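Long-range contact in 2-C-methyl-D-erythritol 4-phosphate cytidylyltransferase (Anaerococcus prevotii, PDB 4KT7), which probably catalyses the transfer of a cytidylyl group from CTP to 2-C-methyl-D-erythritol 4-phosphate in the non-mevalonate route to isoprenoids: residues A[5-15]-A[99-110]. Sequence-based numbering, arbitrary orientation.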
loop_
_atom_site.group_PDB
_atom_site.type_symbol
_atom_site.label_atom_id
_atom_site.label_comp_id
_atom_site.label_asym_id
_atom_site.label_seq_id
_atom_site.Cartn_x
_atom_site.Cartn_y
_atom_site.Cartn_z
ATOM N N ILE A 5 25.130 -20.026 -10.650
ATOM C CA ILE A 5 23.936 -20.451 -11.378
ATOM C C ILE A 5 24.308 -21.059 -12.742
ATOM O O ILE A 5 23.771 -20.671 -13.782
ATOM C CB ILE A 5 22.908 -19.297 -11.511
ATOM C CG1 ILE A 5 22.848 -18.489 -10.207
ATOM C CG2 ILE A 5 21.526 -19.848 -11.852
ATOM C CD1 ILE A 5 21.955 -17.257 -10.270
ATOM N N ASP A 6 25.243 -22.011 -12.705
ATOM C CA ASP A 6 25.662 -22.811 -13.867
ATOM C C ASP A 6 26.123 -22.008 -15.074
ATOM O O ASP A 6 26.173 -22.539 -16.184
ATOM C CB ASP A 6 24.556 -23.786 -14.288
ATOM C CG ASP A 6 24.124 -24.693 -13.158
ATOM O OD1 ASP A 6 24.986 -25.045 -12.323
ATOM O OD2 ASP A 6 22.925 -25.044 -13.100
ATOM N N GLY A 7 26.465 -20.740 -14.859
ATOM C CA GLY A 7 26.900 -19.872 -15.940
ATOM C C GLY A 7 25.803 -19.670 -16.961
ATOM O O GLY A 7 26.077 -19.347 -18.118
ATOM N N LYS A 8 24.554 -19.853 -16.531
ATOM C CA LYS A 8 23.405 -19.669 -17.416
ATOM C C LYS A 8 23.276 -18.223 -17.858
ATOM O O LYS A 8 23.450 -17.305 -17.053
ATOM C CB LYS A 8 22.108 -20.101 -16.727
ATOM C CG LYS A 8 21.970 -21.600 -16.481
ATOM C CD LYS A 8 20.840 -21.843 -15.486
ATOM C CE LYS A 8 20.400 -23.292 -15.470
ATOM N NZ LYS A 8 19.292 -23.473 -14.499
ATOM N N PHE A 9 22.949 -18.039 -19.135
ATOM C CA PHE A 9 22.718 -16.732 -19.742
ATOM C C PHE A 9 21.462 -16.105 -19.133
ATOM O O PHE A 9 20.397 -16.736 -19.124
ATOM C CB PHE A 9 22.518 -16.961 -21.241
ATOM C CG PHE A 9 22.510 -15.714 -22.077
ATOM C CD1 PHE A 9 21.422 -14.867 -22.078
ATOM C CD2 PHE A 9 23.569 -15.438 -22.934
ATOM C CE1 PHE A 9 21.409 -13.739 -22.877
ATOM C CE2 PHE A 9 23.553 -14.308 -23.744
ATOM C CZ PHE A 9 22.472 -13.464 -23.711
ATOM N N ILE A 10 21.582 -14.867 -18.645
ATOM C CA ILE A 10 20.461 -14.168 -18.002
ATOM C C ILE A 10 19.981 -13.004 -18.873
ATOM O O ILE A 10 20.788 -12.182 -19.329
ATOM C CB ILE A 10 20.856 -13.620 -16.592
ATOM C CG1 ILE A 10 21.370 -14.755 -15.694
ATOM C CG2 ILE A 10 19.670 -12.887 -15.940
ATOM C CD1 ILE A 10 21.898 -14.300 -14.326
ATOM N N SER A 11 18.672 -12.943 -19.128
ATOM C CA SER A 11 18.092 -11.815 -19.870
ATOM C C SER A 11 17.236 -10.970 -18.941
ATOM O O SER A 11 16.643 -11.497 -17.997
ATOM C CB SER A 11 17.193 -12.306 -21.005
ATOM O OG SER A 11 17.895 -13.174 -21.870
ATOM N N ALA A 12 17.170 -9.660 -19.198
ATOM C CA ALA A 12 16.236 -8.800 -18.469
ATOM C C ALA A 12 15.296 -8.143 -19.459
ATOM O O ALA A 12 15.724 -7.696 -20.532
ATOM C CB ALA A 12 16.968 -7.751 -17.643
ATOM N N ILE A 13 14.015 -8.125 -19.096
ATOM C CA ILE A 13 12.971 -7.482 -19.867
ATOM C C ILE A 13 12.460 -6.301 -19.038
ATOM O O ILE A 13 11.896 -6.501 -17.964
ATOM C CB ILE A 13 11.799 -8.470 -20.118
ATOM C CG1 ILE A 13 12.255 -9.622 -21.021
ATOM C CG2 ILE A 13 10.609 -7.762 -20.740
ATOM C CD1 ILE A 13 11.181 -10.694 -21.250
ATOM N N ILE A 14 12.683 -5.077 -19.525
ATOM C CA ILE A 14 12.217 -3.859 -18.858
ATOM C C ILE A 14 10.988 -3.345 -19.602
ATOM O O ILE A 14 11.085 -2.949 -20.772
ATOM C CB ILE A 14 13.264 -2.732 -18.936
ATOM C CG1 ILE A 14 14.625 -3.177 -18.378
ATOM C CG2 ILE A 14 12.757 -1.503 -18.204
ATOM C CD1 ILE A 14 14.600 -3.519 -16.910
ATOM N N THR A 15 9.825 -3.344 -18.962
ATOM C CA THR A 15 8.639 -2.899 -19.680
ATOM C C THR A 15 8.429 -1.398 -19.555
ATOM O O THR A 15 8.256 -0.866 -18.447
ATOM C CB THR A 15 7.368 -3.674 -19.258
ATOM O OG1 THR A 15 7.181 -3.550 -17.846
ATOM C CG2 THR A 15 7.492 -5.157 -19.634
ATOM N N LEU A 99 14.030 -12.701 -26.820
ATOM C CA LEU A 99 15.199 -13.092 -26.031
ATOM C C LEU A 99 16.186 -13.898 -26.880
ATOM O O LEU A 99 15.789 -14.627 -27.794
ATOM C CB LEU A 99 14.789 -13.897 -24.779
ATOM C CG LEU A 99 13.912 -13.171 -23.744
ATOM C CD1 LEU A 99 13.651 -14.019 -22.507
ATOM C CD2 LEU A 99 14.543 -11.852 -23.339
ATOM N N ASP A 100 17.471 -13.734 -26.580
ATOM C CA ASP A 100 18.541 -14.516 -27.190
ATOM C C ASP A 100 18.234 -16.013 -27.058
ATOM O O ASP A 100 17.726 -16.443 -26.021
ATOM C CB ASP A 100 19.827 -14.196 -26.443
ATOM C CG ASP A 100 21.048 -14.643 -27.180
ATOM O OD1 ASP A 100 21.331 -15.862 -27.162
ATOM O OD2 ASP A 100 21.734 -13.775 -27.766
ATOM N N PRO A 101 18.527 -16.811 -28.101
ATOM C CA PRO A 101 18.255 -18.257 -28.049
ATOM C C PRO A 101 18.957 -18.961 -26.885
ATOM O O PRO A 101 18.506 -20.017 -26.428
ATOM C CB PRO A 101 18.833 -18.769 -29.372
ATOM C CG PRO A 101 18.801 -17.592 -30.280
ATOM C CD PRO A 101 19.075 -16.404 -29.407
ATOM N N GLN A 102 20.053 -18.375 -26.408
ATOM C CA GLN A 102 20.820 -18.956 -25.307
ATOM C C GLN A 102 20.207 -18.632 -23.935
ATOM O O GLN A 102 20.585 -19.225 -22.924
ATOM C CB GLN A 102 22.274 -18.469 -25.387
ATOM C CG GLN A 102 23.207 -19.032 -24.325
ATOM C CD GLN A 102 24.639 -18.564 -24.505
ATOM O OE1 GLN A 102 25.021 -18.098 -25.584
ATOM N NE2 GLN A 102 25.442 -18.687 -23.449
ATOM N N SER A 103 19.235 -17.724 -23.896
ATOM C CA SER A 103 18.689 -17.290 -22.606
ATOM C C SER A 103 18.080 -18.438 -21.777
ATOM O O SER A 103 17.172 -19.138 -22.235
ATOM C CB SER A 103 17.638 -16.207 -22.820
ATOM O OG SER A 103 17.168 -15.756 -21.556
ATOM N N GLU A 104 18.570 -18.649 -20.556
ATOM C CA GLU A 104 17.968 -19.681 -19.709
ATOM C C GLU A 104 17.239 -19.120 -18.501
ATOM O O GLU A 104 16.483 -19.840 -17.844
ATOM C CB GLU A 104 19.011 -20.688 -19.235
ATOM C CG GLU A 104 19.598 -21.556 -20.328
ATOM C CD GLU A 104 19.909 -22.954 -19.835
ATOM O OE1 GLU A 104 18.947 -23.725 -19.604
ATOM O OE2 GLU A 104 21.106 -23.276 -19.665
ATOM N N LEU A 105 17.496 -17.855 -18.184
ATOM C CA LEU A 105 16.862 -17.197 -17.032
ATOM C C LEU A 105 16.390 -15.812 -17.439
ATOM O O LEU A 105 17.079 -15.131 -18.193
ATOM C CB LEU A 105 17.862 -17.076 -15.876
ATOM C CG LEU A 105 18.439 -18.373 -15.314
ATOM C CD1 LEU A 105 19.644 -18.098 -14.410
ATOM C CD2 LEU A 105 17.373 -19.170 -14.565
ATOM N N VAL A 106 15.220 -15.380 -16.967
ATOM C CA VAL A 106 14.727 -14.058 -17.348
ATOM C C VAL A 106 14.244 -13.291 -16.132
ATOM O O VAL A 106 13.482 -13.817 -15.309
ATOM C CB VAL A 106 13.616 -14.121 -18.429
ATOM C CG1 VAL A 106 12.532 -15.091 -18.041
ATOM C CG2 VAL A 106 13.018 -12.737 -18.687
ATOM N N LEU A 107 14.733 -12.063 -16.003
ATOM C CA LEU A 107 14.266 -11.139 -14.979
ATOM C C LEU A 107 13.390 -10.082 -15.658
ATOM O O LEU A 107 13.708 -9.596 -16.746
ATOM C CB LEU A 107 15.485 -10.496 -14.287
ATOM C CG LEU A 107 15.294 -9.356 -13.279
ATOM C CD1 LEU A 107 16.371 -9.449 -12.191
ATOM C CD2 LEU A 107 15.366 -7.993 -13.967
ATOM N N THR A 108 12.272 -9.730 -15.032
ATOM C CA THR A 108 11.403 -8.699 -15.587
ATOM C C THR A 108 11.380 -7.542 -14.606
ATOM O O THR A 108 11.528 -7.761 -13.407
ATOM C CB THR A 108 9.976 -9.223 -15.794
ATOM O OG1 THR A 108 9.419 -9.611 -14.521
ATOM C CG2 THR A 108 10.008 -10.436 -16.697
ATOM N N HIS A 109 11.195 -6.318 -15.093
ATOM C CA HIS A 109 11.111 -5.169 -14.185
ATOM C C HIS A 109 10.372 -4.032 -14.865
ATOM O O HIS A 109 10.515 -3.845 -16.086
ATOM C CB HIS A 109 12.506 -4.702 -13.771
ATOM C CG HIS A 109 12.507 -3.550 -12.805
ATOM N ND1 HIS A 109 12.186 -3.700 -11.464
ATOM C CD2 HIS A 109 12.807 -2.246 -12.977
ATOM C CE1 HIS A 109 12.311 -2.530 -10.859
ATOM N NE2 HIS A 109 12.680 -1.629 -11.746
ATOM N N ASP A 110 9.594 -3.276 -14.079
ATOM C CA ASP A 110 8.826 -2.143 -14.603
ATOM C C ASP A 110 9.752 -0.977 -14.886
ATOM O O ASP A 110 10.470 -0.509 -13.989
ATOM C CB ASP A 110 7.773 -1.648 -13.589
ATOM C CG ASP A 110 6.721 -2.694 -13.249
ATOM O OD1 ASP A 110 6.464 -3.593 -14.089
ATOM O OD2 ASP A 110 6.138 -2.603 -12.135
HETATM O O HOH W 1 17.101 -22.673 -16.325
HETATM O O HOH W 2 7.542 -5.690 -15.323
#
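The ring of Phe-9 lies against the type I turn from Asp-100 to Ser-103: CZ meets Asp-100 CB, CD1 lies 3.7 Å from Ser-103 CA, and CD2 is 3.7 Å from CD of Gln-102. CG stands anti to the backbone N of Phe-9 (chi1 -170°), which brings the ring against this turn; ring and Gln-102 amide planes differ by 53°, so the two do not stack. With an alanine here, the turn would probably lose its apolar support and the extended Gln-102 side chain would be freer to move. At the ring's edge, in its plane, sits Ser-11 OG, which accepts a 2.7 Å hydrogen bond from Ser-103 OG and is also bonded to Glu-55 of strand 55-60. Phe-9 O takes two donors, Glu-104 N and Leu-105 N, at the entry to the parallel pair. From there the bonds alternate: Ser-11 N reaches Leu-105 O at 2.9 Å, almost straight (176°), and the ladder runs on to Thr-15 N on His-109 O. On one face Leu-105 CD1 touches Ile-5 CG2 at 3.6 Å and Lys-8 CB, beside helix 118-127; on the other, Ile-13 CD1 packs on Val-106 CG2 (3.8 Å) while its CG1 meets Leu-99 CD2. This pairing joins two central strands of the Rossmann-like nucleotidyltransferase core, consistent with its GT-A clan. Chemically, backbone bonds set the register, aliphatic groups pack on both faces, and Ser-103 donates to Ser-11, whose own hydroxyl is held by Glu-55, a relay that the carboxylate probably polarises.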